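Long-range contacts in periplasmic binding protein (Veillonella parvula, PDB 4N01), which probably binds a solute, perhaps an iron-siderophore or a related metal chelate, in the periplasm and delivers it to an ABC transporter for uptake: residues P125-F135 and K149-L159; R208-S216 and Q262-Y272. All coordinates share one frame; numbering follows the deposited sequence.

Contact 1: P125-F135 and K149-L159; sequences PDFATGWPDSF and KVNIWIPESML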
loop_
_atom_site.group_PDB
_atom_site.type_symbol
_atom_site.label_atom_id
_atom_site.label_comp_id
_atom_site.label_asym_id
_atom_site.label_seq_id
_atom_site.Cartn_x
_atom_site.Cartn_y
_atom_site.Cartn_z
ATOM N N PRO A 125 -8.863 1.860 23.459
ATOM C CA PRO A 125 -9.133 1.254 22.149
ATOM C C PRO A 125 -9.901 -0.054 22.282
ATOM O O PRO A 125 -9.756 -0.751 23.291
ATOM C CB PRO A 125 -7.732 0.962 21.610
ATOM C CG PRO A 125 -6.906 0.745 22.843
ATOM C CD PRO A 125 -7.448 1.713 23.852
ATOM N N ASP A 126 -10.701 -0.387 21.273
ATOM C CA ASP A 126 -11.405 -1.664 21.262
ATOM C C ASP A 126 -11.108 -2.430 19.978
ATOM O O ASP A 126 -11.475 -3.599 19.836
ATOM C CB ASP A 126 -12.917 -1.480 21.480
ATOM C CG ASP A 126 -13.575 -0.564 20.442
ATOM O OD1 ASP A 126 -12.878 -0.014 19.560
ATOM O OD2 ASP A 126 -14.813 -0.376 20.530
ATOM N N PHE A 127 -10.404 -1.768 19.062
ATOM C CA PHE A 127 -10.077 -2.343 17.760
ATOM C C PHE A 127 -8.793 -1.691 17.272
ATOM O O PHE A 127 -8.618 -0.481 17.428
ATOM C CB PHE A 127 -11.217 -2.051 16.780
ATOM C CG PHE A 127 -10.966 -2.520 15.365
ATOM C CD1 PHE A 127 -11.419 -3.759 14.944
ATOM C CD2 PHE A 127 -10.315 -1.701 14.449
ATOM C CE1 PHE A 127 -11.211 -4.188 13.632
ATOM C CE2 PHE A 127 -10.104 -2.120 13.129
ATOM C CZ PHE A 127 -10.558 -3.366 12.726
ATOM N N ALA A 128 -7.893 -2.482 16.691
ATOM C CA ALA A 128 -6.651 -1.924 16.157
ATOM C C ALA A 128 -6.363 -2.566 14.823
ATOM O O ALA A 128 -6.643 -3.749 14.643
ATOM C CB ALA A 128 -5.498 -2.163 17.115
ATOM N N THR A 129 -5.815 -1.790 13.890
ATOM C CA THR A 129 -5.455 -2.323 12.577
ATOM C C THR A 129 -4.184 -1.640 12.088
ATOM O O THR A 129 -3.830 -0.568 12.581
ATOM C CB THR A 129 -6.587 -2.107 11.550
ATOM O OG1 THR A 129 -6.223 -2.710 10.294
ATOM C CG2 THR A 129 -6.838 -0.616 11.340
ATOM N N GLY A 130 -3.494 -2.259 11.131
ATOM C CA GLY A 130 -2.231 -1.732 10.638
ATOM C C GLY A 130 -1.427 -2.803 9.924
ATOM O O GLY A 130 -1.882 -3.941 9.809
ATOM N N TRP A 131 -0.244 -2.445 9.430
ATOM C CA TRP A 131 0.692 -3.439 8.924
ATOM C C TRP A 131 1.075 -4.368 10.076
ATOM O O TRP A 131 1.045 -3.954 11.238
ATOM C CB TRP A 131 1.927 -2.748 8.358
ATOM C CG TRP A 131 1.725 -2.125 7.006
ATOM C CD1 TRP A 131 1.354 -0.835 6.740
ATOM C CD2 TRP A 131 1.890 -2.766 5.730
ATOM N NE1 TRP A 131 1.280 -0.635 5.378
ATOM C CE2 TRP A 131 1.607 -1.802 4.737
ATOM C CE3 TRP A 131 2.251 -4.057 5.333
ATOM C CZ2 TRP A 131 1.679 -2.092 3.368
ATOM C CZ3 TRP A 131 2.327 -4.343 3.973
ATOM C CH2 TRP A 131 2.036 -3.365 3.011
ATOM N N PRO A 132 1.392 -5.632 9.769
ATOM C CA PRO A 132 1.767 -6.642 10.763
ATOM C C PRO A 132 2.848 -6.195 11.743
ATOM O O PRO A 132 2.748 -6.531 12.923
ATOM C CB PRO A 132 2.287 -7.795 9.899
ATOM C CG PRO A 132 1.468 -7.704 8.668
ATOM C CD PRO A 132 1.292 -6.216 8.421
ATOM N N ASP A 133 3.852 -5.453 11.285
ATOM C CA ASP A 133 4.922 -4.992 12.180
ATOM C C ASP A 133 4.434 -4.097 13.326
ATOM O O ASP A 133 5.095 -4.006 14.365
ATOM C CB ASP A 133 6.027 -4.285 11.397
ATOM C CG ASP A 133 7.079 -5.246 10.893
ATOM O OD1 ASP A 133 6.752 -6.442 10.729
ATOM O OD2 ASP A 133 8.227 -4.805 10.665
ATOM N N SER A 134 3.276 -3.459 13.138
ATOM C CA SER A 134 2.647 -2.629 14.168
ATOM C C SER A 134 2.340 -3.420 15.426
ATOM O O SER A 134 2.150 -2.848 16.499
ATOM C CB SER A 134 1.313 -2.051 13.659
ATOM O OG SER A 134 1.474 -1.377 12.421
ATOM N N PHE A 135 2.261 -4.739 15.289
ATOM C CA PHE A 135 1.842 -5.590 16.399
ATOM C C PHE A 135 2.968 -6.505 16.842
ATOM O O PHE A 135 2.746 -7.503 17.526
ATOM C CB PHE A 135 0.584 -6.359 15.996
ATOM C CG PHE A 135 -0.524 -5.454 15.525
ATOM C CD1 PHE A 135 -1.272 -4.726 16.444
ATOM C CD2 PHE A 135 -0.782 -5.289 14.170
ATOM C CE1 PHE A 135 -2.277 -3.866 16.023
ATOM C CE2 PHE A 135 -1.797 -4.429 13.735
ATOM C CZ PHE A 135 -2.541 -3.715 14.669
ATOM N N LYS A 149 -8.517 -7.118 25.630
ATOM C CA LYS A 149 -9.749 -7.308 24.854
ATOM C C LYS A 149 -9.835 -6.479 23.570
ATOM O O LYS A 149 -10.915 -6.315 22.999
ATOM C CB LYS A 149 -10.992 -7.069 25.722
ATOM C CG LYS A 149 -11.049 -7.916 26.990
ATOM C CD LYS A 149 -12.178 -7.447 27.905
ATOM C CE LYS A 149 -12.407 -8.409 29.065
ATOM N NZ LYS A 149 -13.471 -7.921 29.988
ATOM N N VAL A 150 -8.702 -5.972 23.099
ATOM C CA VAL A 150 -8.676 -5.274 21.818
ATOM C C VAL A 150 -8.765 -6.293 20.678
ATOM O O VAL A 150 -8.033 -7.286 20.680
ATOM C CB VAL A 150 -7.373 -4.449 21.655
ATOM C CG1 VAL A 150 -7.305 -3.794 20.272
ATOM C CG2 VAL A 150 -7.259 -3.406 22.769
ATOM N N ASN A 151 -9.661 -6.054 19.720
ATOM C CA ASN A 151 -9.735 -6.856 18.497
ATOM C C ASN A 151 -8.746 -6.337 17.461
ATOM O O ASN A 151 -8.722 -5.138 17.172
ATOM C CB ASN A 151 -11.155 -6.805 17.921
ATOM C CG ASN A 151 -12.166 -7.543 18.791
ATOM O OD1 ASN A 151 -11.886 -8.638 19.283
ATOM N ND2 ASN A 151 -13.338 -6.945 18.990
ATOM N N ILE A 152 -7.934 -7.228 16.891
ATOM C CA ILE A 152 -6.941 -6.818 15.908
ATOM C C ILE A 152 -7.316 -7.381 14.548
ATOM O O ILE A 152 -7.632 -8.568 14.425
ATOM C CB ILE A 152 -5.542 -7.346 16.269
ATOM C CG1 ILE A 152 -5.149 -6.880 17.671
ATOM C CG2 ILE A 152 -4.515 -6.876 15.246
ATOM C CD1 ILE A 152 -3.825 -7.453 18.162
ATOM N N TRP A 153 -7.282 -6.533 13.526
ATOM C CA TRP A 153 -7.586 -6.960 12.164
ATOM C C TRP A 153 -6.526 -6.430 11.230
ATOM O O TRP A 153 -6.165 -5.256 11.302
ATOM C CB TRP A 153 -8.938 -6.402 11.718
ATOM C CG TRP A 153 -9.262 -6.759 10.304
ATOM C CD1 TRP A 153 -9.690 -7.968 9.845
ATOM C CD2 TRP A 153 -9.169 -5.902 9.158
ATOM N NE1 TRP A 153 -9.876 -7.917 8.486
ATOM C CE2 TRP A 153 -9.566 -6.658 8.040
ATOM C CE3 TRP A 153 -8.791 -4.568 8.971
ATOM C CZ2 TRP A 153 -9.596 -6.127 6.748
ATOM C CZ3 TRP A 153 -8.828 -4.038 7.690
ATOM C CH2 TRP A 153 -9.229 -4.820 6.596
ATOM N N ILE A 154 -6.038 -7.283 10.337
ATOM C CA ILE A 154 -5.023 -6.870 9.367
ATOM C C ILE A 154 -5.493 -7.224 7.962
ATOM O O ILE A 154 -5.906 -8.365 7.724
ATOM C CB ILE A 154 -3.688 -7.597 9.631
ATOM C CG1 ILE A 154 -3.163 -7.227 11.023
ATOM C CG2 ILE A 154 -2.654 -7.248 8.553
ATOM C CD1 ILE A 154 -1.992 -8.068 11.467
ATOM N N PRO A 155 -5.461 -6.248 7.039
ATOM C CA PRO A 155 -5.832 -6.548 5.649
ATOM C C PRO A 155 -5.044 -7.745 5.114
ATOM O O PRO A 155 -3.817 -7.826 5.288
ATOM C CB PRO A 155 -5.449 -5.272 4.898
ATOM C CG PRO A 155 -5.623 -4.167 5.936
ATOM C CD PRO A 155 -5.170 -4.815 7.246
ATOM N N GLU A 156 -5.746 -8.682 4.488
ATOM C CA GLU A 156 -5.074 -9.812 3.857
ATOM C C GLU A 156 -4.071 -9.358 2.813
ATOM O O GLU A 156 -3.097 -10.063 2.540
ATOM C CB GLU A 156 -6.091 -10.761 3.223
ATOM C CG GLU A 156 -6.968 -11.492 4.241
ATOM C CD GLU A 156 -6.191 -12.501 5.073
ATOM O OE1 GLU A 156 -5.286 -13.165 4.516
ATOM O OE2 GLU A 156 -6.486 -12.626 6.285
ATOM N N SER A 157 -4.302 -8.186 2.225
ATOM C CA SER A 157 -3.428 -7.709 1.148
ATOM C C SER A 157 -2.040 -7.362 1.688
ATOM O O SER A 157 -1.081 -7.183 0.933
ATOM C CB SER A 157 -4.057 -6.518 0.405
ATOM O OG SER A 157 -4.350 -5.449 1.298
HETATM N N MSE A 158 -1.946 -7.271 3.006
HETATM C CA MSE A 158 -0.692 -6.951 3.672
HETATM C C MSE A 158 -0.031 -8.170 4.307
HETATM O O MSE A 158 0.989 -8.036 4.978
HETATM C CB MSE A 158 -0.942 -5.898 4.757
HETATM C CG MSE A 158 -1.523 -4.600 4.230
HETATM SE SE MSE A 158 -1.895 -3.408 5.724
HETATM C CE MSE A 158 -2.650 -2.029 4.610
ATOM N N LEU A 159 -0.594 -9.355 4.082
ATOM C CA LEU A 159 -0.146 -10.562 4.787
ATOM C C LEU A 159 0.716 -11.533 3.987
ATOM O O LEU A 159 1.377 -12.399 4.570
ATOM C CB LEU A 159 -1.342 -11.333 5.357
ATOM C CG LEU A 159 -1.984 -10.670 6.571
ATOM C CD1 LEU A 159 -3.116 -11.532 7.125
ATOM C CD2 LEU A 159 -0.919 -10.445 7.628
HETATM O O HOH W 1 -13.775 -4.333 18.321
#

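Contact 2: R208-S216 and Q262-Y272; sequences RKRVFIYDS and QNPDYIIIADY. With FMT (formic acid), chain H.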
loop_
_atom_site.group_PDB
_atom_site.type_symbol
_atom_site.label_atom_id
_atom_site.label_comp_id
_atom_site.label_asym_id
_atom_site.label_seq_id
_atom_site.Cartn_x
_atom_site.Cartn_y
_atom_site.Cartn_z
ATOM N N ARG A 208 2.751 -4.725 -24.159
ATOM C CA ARG A 208 3.068 -4.659 -22.741
ATOM C C ARG A 208 4.474 -4.086 -22.588
ATOM O O ARG A 208 5.285 -4.158 -23.512
ATOM C CB ARG A 208 2.998 -6.060 -22.115
ATOM C CG ARG A 208 1.669 -6.785 -22.357
ATOM C CD ARG A 208 1.617 -8.107 -21.603
ATOM N NE ARG A 208 1.681 -7.892 -20.158
ATOM C CZ ARG A 208 0.622 -7.640 -19.399
ATOM N NH1 ARG A 208 -0.582 -7.563 -19.956
ATOM N NH2 ARG A 208 0.767 -7.454 -18.092
ATOM N N LYS A 209 4.764 -3.523 -21.425
ATOM C CA LYS A 209 6.073 -2.918 -21.187
ATOM C C LYS A 209 6.739 -3.536 -19.969
ATOM O O LYS A 209 6.059 -3.947 -19.028
ATOM C CB LYS A 209 5.923 -1.409 -20.962
ATOM C CG LYS A 209 5.340 -0.676 -22.146
ATOM C CD LYS A 209 6.282 -0.689 -23.333
ATOM C CE LYS A 209 5.685 0.115 -24.484
ATOM N NZ LYS A 209 6.651 0.294 -25.593
ATOM N N ARG A 210 8.068 -3.597 -19.980
ATOM C CA ARG A 210 8.800 -4.140 -18.839
ATOM C C ARG A 210 9.261 -3.015 -17.928
ATOM O O ARG A 210 9.772 -1.998 -18.404
ATOM C CB ARG A 210 9.969 -4.984 -19.331
ATOM C CG ARG A 210 9.481 -6.300 -19.900
ATOM C CD ARG A 210 10.443 -6.886 -20.888
ATOM N NE ARG A 210 11.715 -7.295 -20.293
ATOM C CZ ARG A 210 11.896 -8.420 -19.601
ATOM N NH1 ARG A 210 10.876 -9.245 -19.382
ATOM N NH2 ARG A 210 13.096 -8.720 -19.118
ATOM N N VAL A 211 9.048 -3.176 -16.625
ATOM C CA VAL A 211 9.340 -2.093 -15.677
ATOM C C VAL A 211 10.216 -2.560 -14.508
ATOM O O VAL A 211 10.254 -3.736 -14.169
ATOM C CB VAL A 211 8.047 -1.416 -15.144
ATOM C CG1 VAL A 211 7.173 -0.958 -16.312
ATOM C CG2 VAL A 211 7.256 -2.363 -14.220
ATOM N N PHE A 212 10.932 -1.628 -13.903
ATOM C CA PHE A 212 11.733 -1.915 -12.725
ATOM C C PHE A 212 11.347 -0.899 -11.666
ATOM O O PHE A 212 11.277 0.302 -11.939
ATOM C CB PHE A 212 13.224 -1.798 -13.066
ATOM C CG PHE A 212 14.129 -1.848 -11.866
ATOM C CD1 PHE A 212 14.304 -3.036 -11.157
ATOM C CD2 PHE A 212 14.821 -0.720 -11.459
ATOM C CE1 PHE A 212 15.147 -3.080 -10.046
ATOM C CE2 PHE A 212 15.668 -0.757 -10.358
ATOM C CZ PHE A 212 15.828 -1.937 -9.649
ATOM N N ILE A 213 11.054 -1.373 -10.462
ATOM C CA ILE A 213 10.712 -0.466 -9.374
ATOM C C ILE A 213 11.954 -0.160 -8.531
ATOM O O ILE A 213 12.583 -1.065 -7.970
ATOM C CB ILE A 213 9.613 -1.051 -8.467
ATOM C CG1 ILE A 213 8.323 -1.248 -9.270
ATOM C CG2 ILE A 213 9.362 -0.110 -7.307
ATOM C CD1 ILE A 213 8.201 -2.599 -9.909
ATOM N N TYR A 214 12.298 1.119 -8.436
ATOM C CA TYR A 214 13.487 1.548 -7.713
ATOM C C TYR A 214 13.028 2.270 -6.450
ATOM O O TYR A 214 12.538 3.405 -6.508
ATOM C CB TYR A 214 14.330 2.460 -8.617
ATOM C CG TYR A 214 15.574 3.087 -8.001
ATOM C CD1 TYR A 214 16.826 2.505 -8.166
ATOM C CD2 TYR A 214 15.500 4.280 -7.293
ATOM C CE1 TYR A 214 17.967 3.086 -7.628
ATOM C CE2 TYR A 214 16.634 4.866 -6.754
ATOM C CZ TYR A 214 17.862 4.264 -6.923
ATOM O OH TYR A 214 18.978 4.856 -6.387
ATOM N N ASP A 215 13.145 1.603 -5.307
ATOM C CA ASP A 215 12.755 2.232 -4.051
ATOM C C ASP A 215 13.863 3.127 -3.539
ATOM O O ASP A 215 13.630 4.276 -3.134
ATOM C CB ASP A 215 12.450 1.184 -2.991
ATOM C CG ASP A 215 12.118 1.806 -1.653
ATOM O OD1 ASP A 215 10.919 2.048 -1.390
ATOM O OD2 ASP A 215 13.053 2.073 -0.860
ATOM N N SER A 216 15.073 2.580 -3.544
ATOM C CA SER A 216 16.240 3.257 -3.011
ATOM C C SER A 216 17.448 2.393 -3.335
ATOM O O SER A 216 17.306 1.305 -3.897
ATOM C CB SER A 216 16.105 3.426 -1.502
ATOM O OG SER A 216 15.856 2.175 -0.880
ATOM N N GLN A 262 17.734 -7.700 -17.610
ATOM C CA GLN A 262 16.300 -7.615 -17.885
ATOM C C GLN A 262 15.945 -6.419 -18.763
ATOM O O GLN A 262 14.905 -6.421 -19.424
ATOM C CB GLN A 262 15.514 -7.549 -16.570
ATOM C CG GLN A 262 15.431 -8.878 -15.812
ATOM C CD GLN A 262 14.602 -9.932 -16.532
ATOM O OE1 GLN A 262 14.952 -10.374 -17.632
ATOM N NE2 GLN A 262 13.490 -10.340 -15.910
ATOM N N ASN A 263 16.796 -5.398 -18.742
ATOM C CA ASN A 263 16.639 -4.234 -19.619
ATOM C C ASN A 263 15.234 -3.632 -19.600
ATOM O O ASN A 263 14.533 -3.671 -20.607
ATOM C CB ASN A 263 17.003 -4.625 -21.059
ATOM C CG ASN A 263 17.329 -3.422 -21.923
ATOM O OD1 ASN A 263 17.601 -2.340 -21.406
ATOM N ND2 ASN A 263 17.313 -3.609 -23.240
ATOM N N PRO A 264 14.809 -3.080 -18.457
ATOM C CA PRO A 264 13.444 -2.544 -18.404
ATOM C C PRO A 264 13.197 -1.359 -19.340
ATOM O O PRO A 264 14.118 -0.574 -19.618
ATOM C CB PRO A 264 13.312 -2.079 -16.952
ATOM C CG PRO A 264 14.748 -1.816 -16.514
ATOM C CD PRO A 264 15.555 -2.861 -17.207
ATOM N N ASP A 265 11.957 -1.243 -19.821
ATOM C CA ASP A 265 11.506 -0.093 -20.619
ATOM C C ASP A 265 11.315 1.162 -19.764
ATOM O O ASP A 265 11.565 2.279 -20.225
ATOM C CB ASP A 265 10.165 -0.433 -21.292
ATOM C CG ASP A 265 10.292 -1.561 -22.299
ATOM O OD1 ASP A 265 11.160 -1.452 -23.183
ATOM O OD2 ASP A 265 9.541 -2.565 -22.196
ATOM N N TYR A 266 10.847 0.974 -18.530
ATOM C CA TYR A 266 10.581 2.100 -17.621
ATOM C C TYR A 266 11.159 1.806 -16.255
ATOM O O TYR A 266 11.195 0.655 -15.826
ATOM C CB TYR A 266 9.066 2.384 -17.493
ATOM C CG TYR A 266 8.473 2.879 -18.782
ATOM C CD1 TYR A 266 8.263 4.234 -19.001
ATOM C CD2 TYR A 266 8.173 1.995 -19.804
ATOM C CE1 TYR A 266 7.752 4.696 -20.206
ATOM C CE2 TYR A 266 7.674 2.439 -21.012
ATOM C CZ TYR A 266 7.468 3.789 -21.208
ATOM O OH TYR A 266 6.981 4.219 -22.413
ATOM N N ILE A 267 11.620 2.845 -15.574
ATOM C CA ILE A 267 12.023 2.718 -14.184
ATOM C C ILE A 267 11.085 3.554 -13.315
ATOM O O ILE A 267 10.972 4.773 -13.480
ATOM C CB ILE A 267 13.493 3.168 -13.964
ATOM C CG1 ILE A 267 14.455 2.176 -14.632
ATOM C CG2 ILE A 267 13.795 3.262 -12.469
ATOM C CD1 ILE A 267 15.866 2.723 -14.798
ATOM N N ILE A 268 10.385 2.889 -12.402
ATOM C CA ILE A 268 9.427 3.563 -11.548
ATOM C C ILE A 268 10.113 3.830 -10.223
ATOM O O ILE A 268 10.603 2.911 -9.570
ATOM C CB ILE A 268 8.179 2.674 -11.325
ATOM C CG1 ILE A 268 7.450 2.439 -12.655
ATOM C CG2 ILE A 268 7.238 3.309 -10.313
ATOM C CD1 ILE A 268 6.426 1.271 -12.608
ATOM N N ILE A 269 10.135 5.092 -9.817
ATOM C CA ILE A 269 10.951 5.522 -8.697
ATOM C C ILE A 269 10.066 6.012 -7.560
ATOM O O ILE A 269 9.238 6.909 -7.751
ATOM C CB ILE A 269 11.864 6.692 -9.124
ATOM C CG1 ILE A 269 12.902 6.206 -10.153
ATOM C CG2 ILE A 269 12.519 7.353 -7.901
ATOM C CD1 ILE A 269 13.755 7.338 -10.725
ATOM N N ALA A 270 10.246 5.440 -6.375
ATOM C CA ALA A 270 9.491 5.887 -5.207
ATOM C C ALA A 270 10.064 7.198 -4.664
ATOM O O ALA A 270 11.253 7.296 -4.355
ATOM C CB ALA A 270 9.485 4.810 -4.116
ATOM N N ASP A 271 9.210 8.204 -4.545
ATOM C CA ASP A 271 9.617 9.514 -4.036
ATOM C C ASP A 271 9.269 9.627 -2.543
ATOM O O ASP A 271 8.095 9.563 -2.163
ATOM C CB ASP A 271 8.923 10.610 -4.864
ATOM C CG ASP A 271 9.327 12.020 -4.459
ATOM O OD1 ASP A 271 9.637 12.837 -5.356
ATOM O OD2 ASP A 271 9.329 12.340 -3.253
ATOM N N TYR A 272 10.288 9.799 -1.701
ATOM C CA TYR A 272 10.087 9.868 -0.245
ATOM C C TYR A 272 10.102 11.296 0.314
ATOM O O TYR A 272 10.534 11.517 1.444
ATOM C CB TYR A 272 11.135 8.997 0.482
ATOM C CG TYR A 272 10.838 7.507 0.427
ATOM C CD1 TYR A 272 10.039 6.906 1.392
ATOM C CD2 TYR A 272 11.344 6.708 -0.593
ATOM C CE1 TYR A 272 9.756 5.546 1.350
ATOM C CE2 TYR A 272 11.067 5.343 -0.642
ATOM C CZ TYR A 272 10.271 4.771 0.333
ATOM O OH TYR A 272 9.990 3.419 0.300
HETATM C C FMT H . 10.159 -12.025 -15.873
HETATM O O1 FMT H . 11.224 -12.371 -15.360
HETATM O O2 FMT H . 9.592 -10.963 -15.624
HETATM O O HOH W 2 8.041 2.503 -24.602
HETATM O O HOH W 3 13.146 -5.640 -21.725
#

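Contact 1: P125-F135 and K149-L159
Met158 is a selenomethionine whose CG stands anti to its carbonyl carbon (chi1 -60°), and its chain runs on extended across the Trp131 indole at about a right angle. The two residues lie just past the C-terminal ends of the parallel strands 127-129 and 151-153, which helix 142-147 joins into a beta-alpha-beta unit. Met158 SE sits over the five-membered ring of Trp131, 3.9 Å from its centroid, a Met-aromatic contact. Met158 CG lies over the six-membered ring of Trp131, a CH-pi contact. A serine in place of Trp131 would probably leave the selenomethionine side chain without its flat support and open a gap over Met158. Next to the indole, Pro132 CG rests 3.8 Å from Leu159 CD2. The backbones are hydrogen-bonded from Asn151 N to Asp126 O, Ala128 N to Asn151 O and Trp153 N to Ala128 O. Toward helix 142-147, Ile152 CG2 lies over the centre of the Phe135 ring, 3.8 Å from its centroid. On the other face, Phe127 CZ packs 3.6 Å from Trp153 CB. Thr129 holds OG1 anti to the backbone N (chi1 -177°), and that hydroxyl donates to Trp153 O at 2.7 Å, tilted 30° from the carbonyl plane.

Contact 2: R208-S216 and Q262-Y272
Arg210 crosses Gln262 at about a right angle, its guanidinium plane 85° from the side-chain amide. The arginine chain bends at chi3 (66°), which turns its end toward the last residue of helix 256-262. Arg210 NH2 donates to Gln262 O at 2.9 Å, on a lone pair and at the guanidinium edge, near its plane. Arg210 NH2 also reaches Gln262 OE1, but only in a weak, bent hydrogen bond. Arg210 NE donates to a water that in turn donates to Asn263 O. The amide NE2 of Gln262 bonds to Val241 O and weakly to a formic acid molecule. Asp265 OD2 takes the Arg210 backbone N at 2.9 Å in a nearly straight bond, on the anti side of the carboxylate.

From here strands 209-214 and 266-270 run parallel as the two central strands of a four-stranded sheet, part of an alpha/beta domain. Tyr266 N, Phe212 N, Ile268 N, Tyr214 N and Ala270 N carry the bonds between them. On one face Ile268 CD1 meets Val211 CB at 4.0 Å. On the other, Phe212 CB packs 3.8 Å from Pro264 CG, and Ile267 CG2 lies 4.0 Å from Tyr214 CB. Beyond the strands, Tyr272 OH is modelled 2.4 Å from Asp215 OD1 at its ring edge, too short to trust, so this hydrogen bond is doubtful. Ser216 OG donates to Asp215 OD2 at 2.8 Å.

How the contacts relate
Contact 1 and contact 2 each pair two parallel strands, but in different sheets. Contact 1 joins an outermost strand to its neighbour in a five-stranded sheet; contact 2 joins the two inner strands of a four-stranded one. They follow in series along the chain and lie on opposite sides of its centre. Their centres are 31 Å apart, and their nearest atoms about 10 Å apart, without touching. This fits the two-lobed build of periplasmic binding proteins, where solute binds between the lobes. The Trp131 side chain of contact 1 and the Asp215 side chain of contact 2 each lie about 4 Å from a bound glycerol. Such glycerol probably comes from the crystallisation liquor, but may mark a pocket.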